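Major capsid protein (Human herpesvirus 1, PDB 1NO7) builds the shell of the herpes simplex virus 1 capsid as its major capsid protein, of which this fragment is the protease-resistant upper domain. Local coordinates at residues L243-A251 and H358-M366; Q252-T260 and A270-D278. All coordinates share one frame; numbering follows the deposited sequence.

Interaction 1 (L243-A251 and H358-M366)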
# COMPACT_ATOMS: atom_id res chain seq x y z
N LEU A 243 -13.03 5.43 -10.71
CA LEU A 243 -11.91 4.69 -10.13
C LEU A 243 -12.36 3.28 -9.77
O LEU A 243 -11.87 2.31 -10.33
CB LEU A 243 -11.42 5.39 -8.87
CG LEU A 243 -9.90 5.48 -8.74
CD1 LEU A 243 -9.45 6.71 -9.52
CD2 LEU A 243 -9.47 5.62 -7.27
N VAL A 244 -13.31 3.17 -8.86
CA VAL A 244 -13.79 1.85 -8.46
C VAL A 244 -14.36 1.07 -9.63
O VAL A 244 -14.22 -0.15 -9.70
CB VAL A 244 -14.87 1.95 -7.38
CG1 VAL A 244 -15.16 0.54 -6.84
CG2 VAL A 244 -14.43 2.90 -6.28
N ALA A 245 -15.02 1.77 -10.55
CA ALA A 245 -15.62 1.14 -11.72
C ALA A 245 -14.57 0.37 -12.53
O ALA A 245 -14.87 -0.64 -13.19
CB ALA A 245 -16.28 2.21 -12.61
N HIS A 246 -13.32 0.85 -12.46
CA HIS A 246 -12.20 0.23 -13.16
C HIS A 246 -11.78 -0.97 -12.33
O HIS A 246 -11.88 -2.10 -12.79
CB HIS A 246 -11.04 1.23 -13.25
CG HIS A 246 -9.97 0.84 -14.22
ND1 HIS A 246 -10.09 1.08 -15.58
CD2 HIS A 246 -8.76 0.26 -14.04
CE1 HIS A 246 -8.99 0.67 -16.19
NE2 HIS A 246 -8.17 0.17 -15.28
N VAL A 247 -11.33 -0.72 -11.10
CA VAL A 247 -10.92 -1.80 -10.23
C VAL A 247 -11.98 -2.90 -10.25
O VAL A 247 -11.69 -4.05 -9.90
CB VAL A 247 -10.71 -1.33 -8.77
CG1 VAL A 247 -10.65 -2.54 -7.81
CG2 VAL A 247 -9.40 -0.51 -8.68
N GLU A 248 -13.19 -2.56 -10.66
CA GLU A 248 -14.23 -3.57 -10.72
C GLU A 248 -14.01 -4.43 -11.96
O GLU A 248 -14.20 -5.64 -11.90
CB GLU A 248 -15.62 -2.93 -10.76
CG GLU A 248 -16.08 -2.37 -9.43
CD GLU A 248 -17.52 -1.90 -9.45
OE1 GLU A 248 -18.42 -2.74 -9.64
OE2 GLU A 248 -17.74 -0.68 -9.27
N ALA A 249 -13.60 -3.81 -13.06
CA ALA A 249 -13.36 -4.55 -14.31
C ALA A 249 -12.10 -5.39 -14.19
O ALA A 249 -12.10 -6.56 -14.57
CB ALA A 249 -13.23 -3.60 -15.49
N LEU A 250 -11.04 -4.80 -13.67
CA LEU A 250 -9.79 -5.54 -13.51
C LEU A 250 -10.04 -6.81 -12.72
O LEU A 250 -9.34 -7.82 -12.91
CB LEU A 250 -8.77 -4.69 -12.77
CG LEU A 250 -8.50 -3.38 -13.49
CD1 LEU A 250 -7.56 -2.52 -12.65
CD2 LEU A 250 -7.91 -3.68 -14.86
N ALA A 251 -11.02 -6.77 -11.83
CA ALA A 251 -11.33 -7.95 -11.02
C ALA A 251 -11.95 -9.00 -11.93
O ALA A 251 -11.58 -10.18 -11.89
CB ALA A 251 -12.29 -7.57 -9.89
N HIS A 358 -9.92 -6.35 -4.25
CA HIS A 358 -9.91 -5.03 -4.86
C HIS A 358 -8.81 -4.17 -4.29
O HIS A 358 -8.23 -3.34 -5.00
CB HIS A 358 -11.24 -4.33 -4.66
CG HIS A 358 -12.38 -5.07 -5.23
ND1 HIS A 358 -13.00 -6.11 -4.57
CD2 HIS A 358 -13.00 -4.97 -6.44
CE1 HIS A 358 -13.94 -6.63 -5.34
NE2 HIS A 358 -13.96 -5.95 -6.48
N HIS A 359 -8.51 -4.35 -3.01
CA HIS A 359 -7.44 -3.56 -2.41
C HIS A 359 -6.13 -3.93 -3.10
O HIS A 359 -5.41 -3.05 -3.61
CB HIS A 359 -7.37 -3.83 -0.91
CG HIS A 359 -8.31 -2.96 -0.11
ND1 HIS A 359 -9.62 -2.76 -0.48
CD2 HIS A 359 -8.11 -2.22 1.00
CE1 HIS A 359 -10.19 -1.93 0.38
NE2 HIS A 359 -9.29 -1.59 1.29
N LYS A 360 -5.84 -5.23 -3.13
CA LYS A 360 -4.63 -5.71 -3.78
C LYS A 360 -4.61 -5.22 -5.21
O LYS A 360 -3.58 -4.74 -5.70
CB LYS A 360 -4.58 -7.22 -3.73
CG LYS A 360 -4.37 -7.73 -2.33
CD LYS A 360 -4.69 -9.21 -2.21
CE LYS A 360 -3.86 -10.04 -3.18
NZ LYS A 360 -4.25 -11.48 -3.05
N ILE A 361 -5.74 -5.32 -5.89
CA ILE A 361 -5.81 -4.86 -7.28
C ILE A 361 -5.40 -3.39 -7.36
O ILE A 361 -4.59 -2.99 -8.21
CB ILE A 361 -7.22 -4.94 -7.85
CG1 ILE A 361 -7.69 -6.40 -7.85
CG2 ILE A 361 -7.24 -4.28 -9.23
CD1 ILE A 361 -8.95 -6.69 -8.71
N TYR A 362 -5.95 -2.59 -6.45
CA TYR A 362 -5.68 -1.17 -6.39
C TYR A 362 -4.20 -0.86 -6.11
O TYR A 362 -3.55 -0.13 -6.87
CB TYR A 362 -6.53 -0.53 -5.29
CG TYR A 362 -6.58 0.97 -5.39
CD1 TYR A 362 -7.41 1.60 -6.32
CD2 TYR A 362 -5.74 1.77 -4.61
CE1 TYR A 362 -7.41 2.99 -6.48
CE2 TYR A 362 -5.73 3.16 -4.76
CZ TYR A 362 -6.56 3.76 -5.71
OH TYR A 362 -6.52 5.12 -5.89
N TYR A 363 -3.69 -1.44 -5.02
CA TYR A 363 -2.30 -1.22 -4.59
C TYR A 363 -1.20 -1.77 -5.48
O TYR A 363 -0.13 -1.14 -5.63
CB TYR A 363 -2.12 -1.75 -3.17
CG TYR A 363 -2.79 -0.87 -2.16
CD1 TYR A 363 -4.17 -0.69 -2.18
CD2 TYR A 363 -2.04 -0.14 -1.25
CE1 TYR A 363 -4.79 0.22 -1.32
CE2 TYR A 363 -2.65 0.77 -0.39
CZ TYR A 363 -4.02 0.95 -0.43
OH TYR A 363 -4.62 1.88 0.41
N TYR A 364 -1.45 -2.94 -6.07
CA TYR A 364 -0.48 -3.59 -6.95
C TYR A 364 -0.65 -3.24 -8.42
O TYR A 364 0.26 -3.46 -9.21
CB TYR A 364 -0.54 -5.11 -6.76
CG TYR A 364 0.05 -5.57 -5.44
CD1 TYR A 364 -0.66 -6.45 -4.61
CD2 TYR A 364 1.33 -5.16 -5.03
CE1 TYR A 364 -0.12 -6.91 -3.39
CE2 TYR A 364 1.89 -5.61 -3.82
CZ TYR A 364 1.15 -6.49 -3.00
OH TYR A 364 1.66 -6.92 -1.77
N VAL A 365 -1.79 -2.69 -8.81
CA VAL A 365 -1.95 -2.33 -10.21
C VAL A 365 -2.23 -0.84 -10.39
O VAL A 365 -1.42 -0.10 -10.96
CB VAL A 365 -3.09 -3.10 -10.85
CG1 VAL A 365 -3.16 -2.76 -12.33
CG2 VAL A 365 -2.88 -4.58 -10.65
N MET A 366 -3.40 -0.44 -9.90
CA MET A 366 -3.87 0.94 -9.97
C MET A 366 -2.81 1.94 -9.49
O MET A 366 -2.48 2.89 -10.22
CB MET A 366 -5.15 1.07 -9.14
CG MET A 366 -6.31 0.21 -9.64
SD MET A 366 -7.32 1.04 -10.96
CE MET A 366 -6.06 2.09 -11.78
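Val247 enters a hole formed by His358, Ile361, Tyr362 and Met366, a knobs-into-holes contact between two helices of the VP5 upper domain that cross nearly at right angles (101°, axes 9.7 Å apart). Its two methyl groups divide the work. CG1, anti to the backbone N (chi1 165°), meets the edge of the His358 imidazole close to the ring plane, 3.6 Å from CD2. CG2 lies at the edge of the Tyr362 ring, 3.7 Å from CD1, and also packs against CG of Met366.

Around this knob the two segments meet by van der Waals packing, and no hydrogen bond joins them. Toward the C-terminal end of 243-251, CD1 of Ile361 rests on Ala251, 3.6 Å from its CB, while its CG2 branch meets CD1 of Leu250 at 3.9 Å. The Met366 chain turns at its second torsion (chi2 -86°), which brings the sulfur against both Leu250 CD1 and the His246 ring. SD lies 4.5 Å from the centroid of the His246 ring, an oblique sulfur-aromatic approach.

Outside the pair, helix 218-226 packs on Leu243, Val244 and Val247, and helix 567-577 packs on His246, Leu250 and Val365, so that the crossing is buried among helices. The Tyr362 hydroxyl is hydrogen-bonded to the carbonyl oxygen of Val215, which ties down the far end of the ring. At that end the Leu243 side chain runs across Tyr362 at about a right angle, its CD2 touching the ring edge 3.4 Å from CE1.

Interaction 2 (Q252-T260 and A270-D278); sequences QLVDDFTLT and AELNHLMRD
Asn273 ND2 is the donor to two oxygens where the chain runs out of helix 234-256: Thr258 OG1 at 2.6 Å, almost in the amide plane, and, in a weaker, more bent bond (130°), the carbonyl O of Phe257. Thr258 OG1 in turn donates to Val254 O, 2.9 Å away, from above the carbonyl plane, while the backbone N of Phe257 reaches the same oxygen from the opposite face. The amide, the hydroxyl and the Val254 carbonyl thus form one polar network, which joins the chain leaving helix 234-256 to Asn273 of helix 269-273 in a helix-loop-helix return.

Val254 fills the apolar half. Its CG2 stands over one face of the His274 imidazole, 3.5 Å from the centroid, in a CH-pi contact. With chi1 at 164°, CG1 points away from its own backbone N and packs against Ala270 CB and the CG of Arg277. Arg277 belongs to the type I beta turn Leu275-Asp278 that follows helix 269-273, and its bent chain brings NH2 to Asp255 OD1 in a long, weak salt bridge (3.4 Å), with the carboxylate and guanidinium planes 61° apart.

Met575 of helix 567-577 touches both Val254 and His274; helix 583-593 packs on Phe257 and Asn273, and helix 139-150 meets Phe257 as well.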
# COMPACT_ATOMS: atom_id res chain seq x y z
N GLN A 252 -12.90 -8.56 -12.76
CA GLN A 252 -13.61 -9.44 -13.68
C GLN A 252 -12.65 -10.14 -14.64
O GLN A 252 -12.89 -11.28 -15.04
CB GLN A 252 -14.62 -8.63 -14.48
CG GLN A 252 -15.53 -9.49 -15.34
CD GLN A 252 -16.23 -10.57 -14.52
OE1 GLN A 252 -16.96 -10.28 -13.58
NE2 GLN A 252 -16.00 -11.82 -14.89
N LEU A 253 -11.57 -9.46 -15.00
CA LEU A 253 -10.59 -10.03 -15.92
C LEU A 253 -10.17 -11.43 -15.52
O LEU A 253 -10.11 -12.32 -16.36
CB LEU A 253 -9.34 -9.15 -16.01
CG LEU A 253 -8.60 -9.25 -17.34
CD1 LEU A 253 -9.56 -8.84 -18.46
CD2 LEU A 253 -7.38 -8.33 -17.33
N VAL A 254 -9.87 -11.63 -14.24
CA VAL A 254 -9.47 -12.96 -13.79
C VAL A 254 -10.51 -14.01 -14.15
O VAL A 254 -10.20 -14.99 -14.82
CB VAL A 254 -9.23 -13.02 -12.28
CG1 VAL A 254 -9.20 -14.48 -11.81
CG2 VAL A 254 -7.91 -12.35 -11.95
N ASP A 255 -11.75 -13.80 -13.72
CA ASP A 255 -12.82 -14.76 -14.01
C ASP A 255 -13.01 -14.95 -15.52
O ASP A 255 -13.50 -15.99 -15.97
CB ASP A 255 -14.13 -14.31 -13.35
CG ASP A 255 -13.99 -14.13 -11.85
OD1 ASP A 255 -13.59 -15.10 -11.17
OD2 ASP A 255 -14.29 -13.03 -11.35
N ASP A 256 -12.62 -13.93 -16.29
CA ASP A 256 -12.73 -13.97 -17.75
C ASP A 256 -11.76 -14.96 -18.40
O ASP A 256 -11.95 -15.38 -19.55
CB ASP A 256 -12.48 -12.58 -18.33
CG ASP A 256 -13.72 -11.74 -18.37
OD1 ASP A 256 -13.59 -10.53 -18.65
OD2 ASP A 256 -14.82 -12.28 -18.13
N PHE A 257 -10.71 -15.31 -17.66
CA PHE A 257 -9.69 -16.23 -18.15
C PHE A 257 -9.41 -17.33 -17.13
O PHE A 257 -8.25 -17.70 -16.88
CB PHE A 257 -8.43 -15.44 -18.47
CG PHE A 257 -8.61 -14.47 -19.59
CD1 PHE A 257 -7.84 -13.32 -19.66
CD2 PHE A 257 -9.52 -14.72 -20.60
CE1 PHE A 257 -7.97 -12.43 -20.74
CE2 PHE A 257 -9.67 -13.84 -21.68
CZ PHE A 257 -8.89 -12.69 -21.75
N THR A 258 -10.48 -17.81 -16.50
CA THR A 258 -10.40 -18.93 -15.56
C THR A 258 -11.54 -19.83 -16.02
O THR A 258 -12.50 -19.36 -16.63
CB THR A 258 -10.63 -18.52 -14.08
OG1 THR A 258 -9.62 -17.59 -13.68
CG2 THR A 258 -10.54 -19.76 -13.17
N LEU A 259 -11.44 -21.13 -15.73
CA LEU A 259 -12.47 -22.04 -16.17
C LEU A 259 -13.39 -22.44 -15.04
O LEU A 259 -12.95 -22.71 -13.92
CB LEU A 259 -11.83 -23.27 -16.80
CG LEU A 259 -10.95 -22.91 -18.00
CD1 LEU A 259 -10.15 -24.11 -18.44
CD2 LEU A 259 -11.83 -22.40 -19.13
N THR A 260 -14.68 -22.47 -15.34
CA THR A 260 -15.71 -22.82 -14.37
C THR A 260 -15.79 -24.32 -14.16
O THR A 260 -16.49 -25.01 -14.89
CB THR A 260 -17.06 -22.31 -14.84
OG1 THR A 260 -17.25 -22.67 -16.22
CG2 THR A 260 -17.12 -20.79 -14.71
N ALA A 270 -9.61 -19.75 -9.74
CA ALA A 270 -9.01 -18.41 -9.87
C ALA A 270 -7.82 -18.20 -8.92
O ALA A 270 -6.84 -17.53 -9.27
CB ALA A 270 -10.07 -17.35 -9.64
N GLU A 271 -7.88 -18.80 -7.72
CA GLU A 271 -6.80 -18.64 -6.75
C GLU A 271 -5.51 -19.31 -7.24
O GLU A 271 -4.40 -18.96 -6.82
CB GLU A 271 -7.22 -19.22 -5.40
CG GLU A 271 -8.29 -18.38 -4.71
CD GLU A 271 -8.89 -19.07 -3.49
OE1 GLU A 271 -8.12 -19.55 -2.64
OE2 GLU A 271 -10.14 -19.12 -3.39
N LEU A 272 -5.67 -20.28 -8.14
CA LEU A 272 -4.53 -21.00 -8.70
C LEU A 272 -4.14 -20.39 -10.02
O LEU A 272 -2.98 -20.45 -10.42
CB LEU A 272 -4.88 -22.46 -8.91
CG LEU A 272 -5.30 -23.20 -7.64
CD1 LEU A 272 -5.77 -24.60 -8.03
CD2 LEU A 272 -4.13 -23.25 -6.66
N ASN A 273 -5.13 -19.82 -10.70
CA ASN A 273 -4.91 -19.21 -12.01
C ASN A 273 -4.44 -17.74 -11.95
O ASN A 273 -3.90 -17.23 -12.94
CB ASN A 273 -6.20 -19.32 -12.82
CG ASN A 273 -6.12 -18.61 -14.15
OD1 ASN A 273 -5.10 -18.67 -14.83
ND2 ASN A 273 -7.20 -17.93 -14.53
N HIS A 274 -4.62 -17.05 -10.81
CA HIS A 274 -4.19 -15.65 -10.68
C HIS A 274 -3.71 -15.23 -9.29
O HIS A 274 -4.22 -15.68 -8.28
CB HIS A 274 -5.30 -14.69 -11.09
CG HIS A 274 -4.82 -13.31 -11.39
ND1 HIS A 274 -4.80 -12.79 -12.67
CD2 HIS A 274 -4.32 -12.35 -10.59
CE1 HIS A 274 -4.32 -11.56 -12.64
NE2 HIS A 274 -4.01 -11.27 -11.39
N LEU A 275 -2.74 -14.31 -9.27
CA LEU A 275 -2.15 -13.86 -8.01
C LEU A 275 -3.04 -12.96 -7.15
O LEU A 275 -3.24 -13.24 -5.97
CB LEU A 275 -0.80 -13.17 -8.29
CG LEU A 275 -0.01 -12.74 -7.04
CD1 LEU A 275 0.22 -13.94 -6.11
CD2 LEU A 275 1.33 -12.15 -7.47
N MET A 276 -3.58 -11.88 -7.72
CA MET A 276 -4.44 -10.99 -6.96
C MET A 276 -5.55 -11.81 -6.27
O MET A 276 -5.73 -11.73 -5.06
CB MET A 276 -5.05 -9.88 -7.86
CG MET A 276 -4.02 -8.93 -8.58
SD MET A 276 -2.93 -7.90 -7.46
CE MET A 276 -2.02 -9.27 -6.46
N ARG A 277 -6.27 -12.64 -7.02
CA ARG A 277 -7.36 -13.45 -6.44
C ARG A 277 -6.82 -14.53 -5.50
O ARG A 277 -7.58 -15.37 -5.01
CB ARG A 277 -8.17 -14.14 -7.53
CG ARG A 277 -8.70 -13.21 -8.60
CD ARG A 277 -10.09 -12.65 -8.28
NE ARG A 277 -11.17 -13.61 -8.51
CZ ARG A 277 -11.44 -14.64 -7.70
NH1 ARG A 277 -10.70 -14.83 -6.60
NH2 ARG A 277 -12.43 -15.48 -8.02
N ASP A 278 -5.51 -14.52 -5.25
CA ASP A 278 -4.91 -15.54 -4.39
C ASP A 278 -4.78 -15.16 -2.92
O ASP A 278 -3.90 -14.37 -2.54
CB ASP A 278 -3.54 -15.97 -4.94
CG ASP A 278 -2.85 -17.00 -4.06
OD1 ASP A 278 -3.55 -17.90 -3.53
OD2 ASP A 278 -1.61 -16.93 -3.90

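In the fold
From the N terminus, helix 234-256 supplies residues to both contacts: 243-251 to interaction 1 and, directly after it, 252-256 to interaction 2. The chain then leaves the helix and turns back through helix 269-273, closing the short loop of interaction 2 with nine residues between the nearest ends. Only much later, at helix 353-371, does it close the long loop of interaction 1, inside which interaction 2 is nested. The centres lie about 14 Å apart. The returning segments also meet directly, through a probable hydrogen bond from Lys360 NZ to Met276 O (2.5 Å). Helix 567-577, from near the C-terminal end, packs against both contacts.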